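Local coordinates for hypothetical membrane protein (Corynebacterium glutamicum, PDB 6JS9) that binds heme through its N-terminal HtaA domain, the part in this structure, and probably passes it on within the corynebacterial heme-uptake machinery, at residues Y5-D10 / N54-T59; T50-G55 / T65-G70. All coordinates share one frame; numbering follows the deposited sequence.

Contact 1: residues Y5-D10 / N54-T59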
loop_
_atom_site.group_PDB
_atom_site.type_symbol
_atom_site.label_atom_id
_atom_site.label_comp_id
_atom_site.label_asym_id
_atom_site.label_seq_id
_atom_site.Cartn_x
_atom_site.Cartn_y
_atom_site.Cartn_z
ATOM N N TYR A 5 -6.228 -25.333 -9.635
ATOM C CA TYR A 5 -6.126 -23.886 -9.849
ATOM C C TYR A 5 -7.049 -23.122 -8.894
ATOM O O TYR A 5 -8.260 -23.347 -8.871
ATOM C CB TYR A 5 -6.461 -23.535 -11.311
ATOM C CG TYR A 5 -6.352 -22.052 -11.664
ATOM C CD1 TYR A 5 -5.120 -21.400 -11.634
ATOM C CD2 TYR A 5 -7.475 -21.315 -12.051
ATOM C CE1 TYR A 5 -5.005 -20.052 -11.955
ATOM C CE2 TYR A 5 -7.369 -19.959 -12.376
ATOM C CZ TYR A 5 -6.126 -19.337 -12.328
ATOM O OH TYR A 5 -5.989 -18.000 -12.645
ATOM N N ARG A 6 -6.474 -22.214 -8.106
ATOM C CA ARG A 6 -7.240 -21.401 -7.169
ATOM C C ARG A 6 -6.920 -19.926 -7.384
ATOM O O ARG A 6 -5.767 -19.562 -7.643
ATOM C CB ARG A 6 -6.947 -21.800 -5.720
ATOM C CG ARG A 6 -7.229 -23.257 -5.393
ATOM C CD ARG A 6 -8.102 -23.374 -4.151
ATOM N NE ARG A 6 -9.514 -23.373 -4.491
ATOM C CZ ARG A 6 -10.491 -23.055 -3.653
ATOM N NH1 ARG A 6 -10.214 -22.683 -2.409
ATOM N NH2 ARG A 6 -11.750 -23.099 -4.069
ATOM N N THR A 7 -7.942 -19.075 -7.279
ATOM C CA THR A 7 -7.745 -17.661 -7.573
ATOM C C THR A 7 -8.646 -16.816 -6.682
ATOM O O THR A 7 -9.743 -17.240 -6.303
ATOM C CB THR A 7 -8.004 -17.370 -9.064
ATOM O OG1 THR A 7 -7.539 -16.056 -9.402
ATOM C CG2 THR A 7 -9.486 -17.494 -9.400
ATOM N N ALA A 8 -8.154 -15.618 -6.331
ATOM C CA ALA A 8 -8.907 -14.628 -5.556
ATOM C C ALA A 8 -9.901 -13.947 -6.484
ATOM O O ALA A 8 -9.533 -13.077 -7.276
ATOM C CB ALA A 8 -7.968 -13.601 -4.922
ATOM N N SER A 9 -11.179 -14.307 -6.368
ATOM C CA SER A 9 -12.184 -13.843 -7.315
ATOM C C SER A 9 -13.068 -12.722 -6.783
ATOM O O SER A 9 -13.883 -12.196 -7.549
ATOM C CB SER A 9 -13.071 -15.013 -7.749
ATOM O OG SER A 9 -13.700 -15.587 -6.625
ATOM N N ASP A 10 -12.939 -12.342 -5.511
ATOM C CA ASP A 10 -13.768 -11.282 -4.945
ATOM C C ASP A 10 -13.202 -10.862 -3.592
ATOM O O ASP A 10 -12.326 -11.519 -3.026
ATOM C CB ASP A 10 -15.226 -11.725 -4.796
ATOM C CG ASP A 10 -16.201 -10.648 -5.206
ATOM O OD1 ASP A 10 -15.799 -9.466 -5.282
ATOM O OD2 ASP A 10 -17.374 -10.984 -5.449
ATOM N N ASN A 54 -6.741 -13.110 -13.048
ATOM C CA ASN A 54 -5.467 -13.812 -13.192
ATOM C C ASN A 54 -4.411 -13.335 -12.208
ATOM O O ASN A 54 -3.237 -13.665 -12.374
ATOM C CB ASN A 54 -4.890 -13.704 -14.607
ATOM C CG ASN A 54 -5.673 -14.482 -15.625
ATOM O OD1 ASN A 54 -6.437 -15.394 -15.286
ATOM N ND2 ASN A 54 -5.480 -14.136 -16.898
ATOM N N GLY A 55 -4.777 -12.549 -11.202
ATOM C CA GLY A 55 -3.774 -11.975 -10.330
ATOM C C GLY A 55 -3.319 -12.854 -9.185
ATOM O O GLY A 55 -2.570 -12.381 -8.327
ATOM N N THR A 56 -3.741 -14.115 -9.121
ATOM C CA THR A 56 -3.427 -14.964 -7.977
ATOM C C THR A 56 -2.474 -16.080 -8.387
ATOM O O THR A 56 -2.725 -16.796 -9.361
ATOM C CB THR A 56 -4.697 -15.551 -7.355
ATOM O OG1 THR A 56 -5.566 -14.480 -6.948
ATOM C CG2 THR A 56 -4.337 -16.388 -6.143
ATOM N N THR A 57 -1.370 -16.204 -7.654
ATOM C CA THR A 57 -0.407 -17.284 -7.842
ATOM C C THR A 57 -0.284 -18.005 -6.513
ATOM O O THR A 57 0.018 -17.378 -5.494
ATOM C CB THR A 57 0.961 -16.758 -8.289
ATOM O OG1 THR A 57 0.848 -16.127 -9.566
ATOM C CG2 THR A 57 1.965 -17.890 -8.400
ATOM N N VAL A 58 -0.519 -19.310 -6.513
ATOM C CA VAL A 58 -0.480 -20.092 -5.288
ATOM C C VAL A 58 0.627 -21.128 -5.413
ATOM O O VAL A 58 0.602 -21.961 -6.326
ATOM C CB VAL A 58 -1.840 -20.747 -4.999
ATOM C CG1 VAL A 58 -1.757 -21.617 -3.772
ATOM C CG2 VAL A 58 -2.888 -19.653 -4.809
ATOM N N THR A 59 1.602 -21.071 -4.504
ATOM C CA THR A 59 2.676 -22.059 -4.476
ATOM C C THR A 59 2.464 -23.145 -3.429
ATOM O O THR A 59 3.076 -24.212 -3.526
ATOM C CB THR A 59 4.031 -21.379 -4.218
ATOM O OG1 THR A 59 3.953 -20.604 -3.016
ATOM C CG2 THR A 59 4.397 -20.446 -5.375
#
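Thr56 fills the tight part of this contact, its side chain directed at the strand 7-9. With OG1 anti to its own carbonyl carbon (chi1 -58°), the hydroxyl meets the backbone of Ala8 head on: Ala8 N donates to Thr56 OG1 at 2.9 Å, and the N-H points almost straight at the oxygen (164°). The same oxygen lies 3.3 Å from Ala8 CB, so Ala8 meets it with both its N-H and its methyl. Thr56 CG2 rests 3.8 Å from Arg6 O, while the Thr7 side chain crosses that of Thr56 obliquely, its OG1 3.5 Å from Thr56 OG1. The contact loosens at both flanks. Val58 CG2 only brushes Arg6 O at 4.0 Å. On the exposed side the Tyr5 ring, its CG anti to the backbone N, reaches back so that OH ends 3.7 Å from Asn54 OD1, with ring and amide crossing at a steep angle. The touching parts, residues 5-8 and 54-58, run 109° apart, joined through a side-chain hydroxyl rather than a backbone ladder. Strand 7-9 instead pairs with strand 177-183, where Ala8 touches Ile182, and residues 55-58 pair with strand 63-79, whose Val66 packs against both Ala8 and Thr56.

Contact 2: residues T50-G55 / T65-G70; sequences TPRTNG and TVEFNG
Arg52 leaves the backbone with an unusual first torsion (chi1 -143°), runs straight through chi2, then bends at chi3 (-103°), which lays its guanidinium across the strand 65-68. Asn69 has CG anti to its carbonyl carbon (chi1 -70°), bringing its amide up beside the arginine chain. Arg52 NE donates to Asn69 OD1 at 3.1 Å; the oxygen sits in the guanidinium plane, at its edge, whereas NE stands above the amide carbonyl plane. Phe68 O lies over one face of the guanidinium, toward its rim, and Arg52 NH2 meets it at too poor an angle for a bond. Glu67, extended beyond CG, brings OE1 to 3.9 Å from Arg52 NH1, a long salt bridge with the two planes steeply inclined. Asn69 also turns its ND2 to Thr50 OG1 in a weak bond, so its amide bridges Thr50 and Arg52.

Beneath these side chains Pro51 and Phe68 form an antiparallel non-hydrogen-bonded pair. Asn69 N donates to Thr50 O (2.7 Å), nearly along the C=O axis, and Arg52 N to Glu67 O (2.8 Å) with an almost linear N-H. A type II turn from Arg52 to Gly55, closed by Gly55 N to Arg52 O, interrupts strand 48-58; at its far end Glu67 N donates to Gly55 O (2.8 Å). Glu67 is thus gripped through both its O and its N, by the first and last residues of the turn. On the other face Pro51 CB meets Val66 CG1 at 4.0 Å, beside Leu180.

On strand 82-97, Asp91 pairs with Arg52 and Lys93 with Glu67, both long and weak. The chemistry is therefore two-sided: backbone bonds hold the strands together at both ends of the turn, while loose charge pairing, probably softened by solvent, lies over one face and apolar packing over the other.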
loop_
_atom_site.group_PDB
_atom_site.type_symbol
_atom_site.label_atom_id
_atom_site.label_comp_id
_atom_site.label_asym_id
_atom_site.label_seq_id
_atom_site.Cartn_x
_atom_site.Cartn_y
_atom_site.Cartn_z
ATOM N N THR A 50 -9.435 -4.187 -5.172
ATOM C CA THR A 50 -10.015 -5.465 -5.564
ATOM C C THR A 50 -8.955 -6.379 -6.184
ATOM O O THR A 50 -8.015 -5.896 -6.819
ATOM C CB THR A 50 -11.146 -5.250 -6.566
ATOM O OG1 THR A 50 -10.616 -4.667 -7.762
ATOM C CG2 THR A 50 -12.200 -4.339 -5.979
ATOM N N PRO A 51 -9.087 -7.705 -6.020
ATOM C CA PRO A 51 -8.112 -8.627 -6.630
ATOM C C PRO A 51 -8.203 -8.610 -8.151
ATOM O O PRO A 51 -9.291 -8.570 -8.729
ATOM C CB PRO A 51 -8.511 -10.005 -6.078
ATOM C CG PRO A 51 -9.591 -9.754 -5.060
ATOM C CD PRO A 51 -10.185 -8.419 -5.344
ATOM N N ARG A 52 -7.046 -8.664 -8.801
ATOM C CA ARG A 52 -7.000 -8.621 -10.259
ATOM C C ARG A 52 -7.273 -9.998 -10.865
ATOM O O ARG A 52 -6.744 -11.009 -10.400
ATOM C CB ARG A 52 -5.632 -8.113 -10.708
ATOM C CG ARG A 52 -5.663 -7.236 -11.925
ATOM C CD ARG A 52 -4.272 -6.757 -12.242
ATOM N NE ARG A 52 -4.047 -5.372 -11.841
ATOM C CZ ARG A 52 -2.834 -4.848 -11.693
ATOM N NH1 ARG A 52 -1.770 -5.611 -11.896
ATOM N NH2 ARG A 52 -2.680 -3.576 -11.336
ATOM N N THR A 53 -8.097 -10.035 -11.914
ATOM C CA THR A 53 -8.277 -11.284 -12.649
ATOM C C THR A 53 -6.920 -11.790 -13.110
ATOM O O THR A 53 -6.054 -11.000 -13.501
ATOM C CB THR A 53 -9.185 -11.095 -13.858
ATOM O OG1 THR A 53 -10.449 -10.581 -13.438
ATOM C CG2 THR A 53 -9.399 -12.428 -14.581
ATOM N N ASN A 54 -6.741 -13.110 -13.048
ATOM C CA ASN A 54 -5.467 -13.812 -13.192
ATOM C C ASN A 54 -4.411 -13.335 -12.208
ATOM O O ASN A 54 -3.237 -13.665 -12.374
ATOM C CB ASN A 54 -4.890 -13.704 -14.607
ATOM C CG ASN A 54 -5.673 -14.482 -15.625
ATOM O OD1 ASN A 54 -6.437 -15.394 -15.286
ATOM N ND2 ASN A 54 -5.480 -14.136 -16.898
ATOM N N GLY A 55 -4.777 -12.549 -11.202
ATOM C CA GLY A 55 -3.774 -11.975 -10.330
ATOM C C GLY A 55 -3.319 -12.854 -9.185
ATOM O O GLY A 55 -2.570 -12.381 -8.327
ATOM N N THR A 65 0.700 -15.182 -3.870
ATOM C CA THR A 65 0.635 -13.737 -4.086
ATOM C C THR A 65 -0.690 -13.359 -4.734
ATOM O O THR A 65 -1.146 -14.035 -5.657
ATOM C CB THR A 65 1.789 -13.255 -4.974
ATOM O OG1 THR A 65 3.030 -13.604 -4.357
ATOM C CG2 THR A 65 1.733 -11.749 -5.161
ATOM N N VAL A 66 -1.300 -12.269 -4.269
ATOM C CA VAL A 66 -2.498 -11.731 -4.907
ATOM C C VAL A 66 -2.202 -10.311 -5.377
ATOM O O VAL A 66 -1.820 -9.446 -4.573
ATOM C CB VAL A 66 -3.712 -11.765 -3.972
ATOM C CG1 VAL A 66 -4.933 -11.210 -4.687
ATOM C CG2 VAL A 66 -3.970 -13.181 -3.503
ATOM N N GLU A 67 -2.370 -10.074 -6.676
ATOM C CA GLU A 67 -2.222 -8.743 -7.247
ATOM C C GLU A 67 -3.574 -8.044 -7.233
ATOM O O GLU A 67 -4.609 -8.677 -7.461
ATOM C CB GLU A 67 -1.688 -8.829 -8.675
ATOM C CG GLU A 67 -0.296 -9.425 -8.773
ATOM C CD GLU A 67 0.197 -9.493 -10.202
ATOM O OE1 GLU A 67 -0.617 -9.274 -11.130
ATOM O OE2 GLU A 67 1.401 -9.755 -10.395
ATOM N N PHE A 68 -3.559 -6.738 -6.979
ATOM C CA PHE A 68 -4.769 -5.942 -6.799
ATOM C C PHE A 68 -4.866 -4.838 -7.845
ATOM O O PHE A 68 -3.854 -4.360 -8.363
ATOM C CB PHE A 68 -4.803 -5.306 -5.396
ATOM C CG PHE A 68 -5.003 -6.303 -4.295
ATOM C CD1 PHE A 68 -3.919 -6.961 -3.732
ATOM C CD2 PHE A 68 -6.284 -6.606 -3.842
ATOM C CE1 PHE A 68 -4.095 -7.908 -2.729
ATOM C CE2 PHE A 68 -6.476 -7.548 -2.834
ATOM C CZ PHE A 68 -5.375 -8.197 -2.275
ATOM N N ASN A 69 -6.102 -4.448 -8.157
ATOM C CA ASN A 69 -6.358 -3.242 -8.926
ATOM C C ASN A 69 -6.310 -2.029 -8.017
ATOM O O ASN A 69 -6.816 -2.065 -6.892
ATOM C CB ASN A 69 -7.732 -3.301 -9.587
ATOM C CG ASN A 69 -7.782 -4.309 -10.700
ATOM O OD1 ASN A 69 -6.956 -4.275 -11.618
ATOM N ND2 ASN A 69 -8.739 -5.226 -10.623
ATOM N N GLY A 70 -5.719 -0.955 -8.509
ATOM C CA GLY A 70 -5.841 0.339 -7.865
ATOM C C GLY A 70 -4.523 1.074 -7.756
ATOM O O GLY A 70 -3.440 0.493 -7.832
#

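In the fold
Contacts 1 and 2 are neighbours, their centres about 8 Å apart, on the same side of the chain's centre and away from the heme site. Both use strand 48-58 and share Asn54 and Gly55. Along the chain, residues 5-10 come first, then 50-55, which overlaps 54-59, and 65-70 returns as the second arm of the hairpin. Contact 2 lies within that hairpin; contact 1 brings the N-terminal strand against it. They meet where Ala8 CB packs on Val66 CG1 (3.9 Å) and Ala8 O on Pro51 CB. Contact 1 thus sets strand 7-9, paired with strand 177-183, across the hairpin that contact 2 holds together, at an end of this HtaA domain remote from its heme.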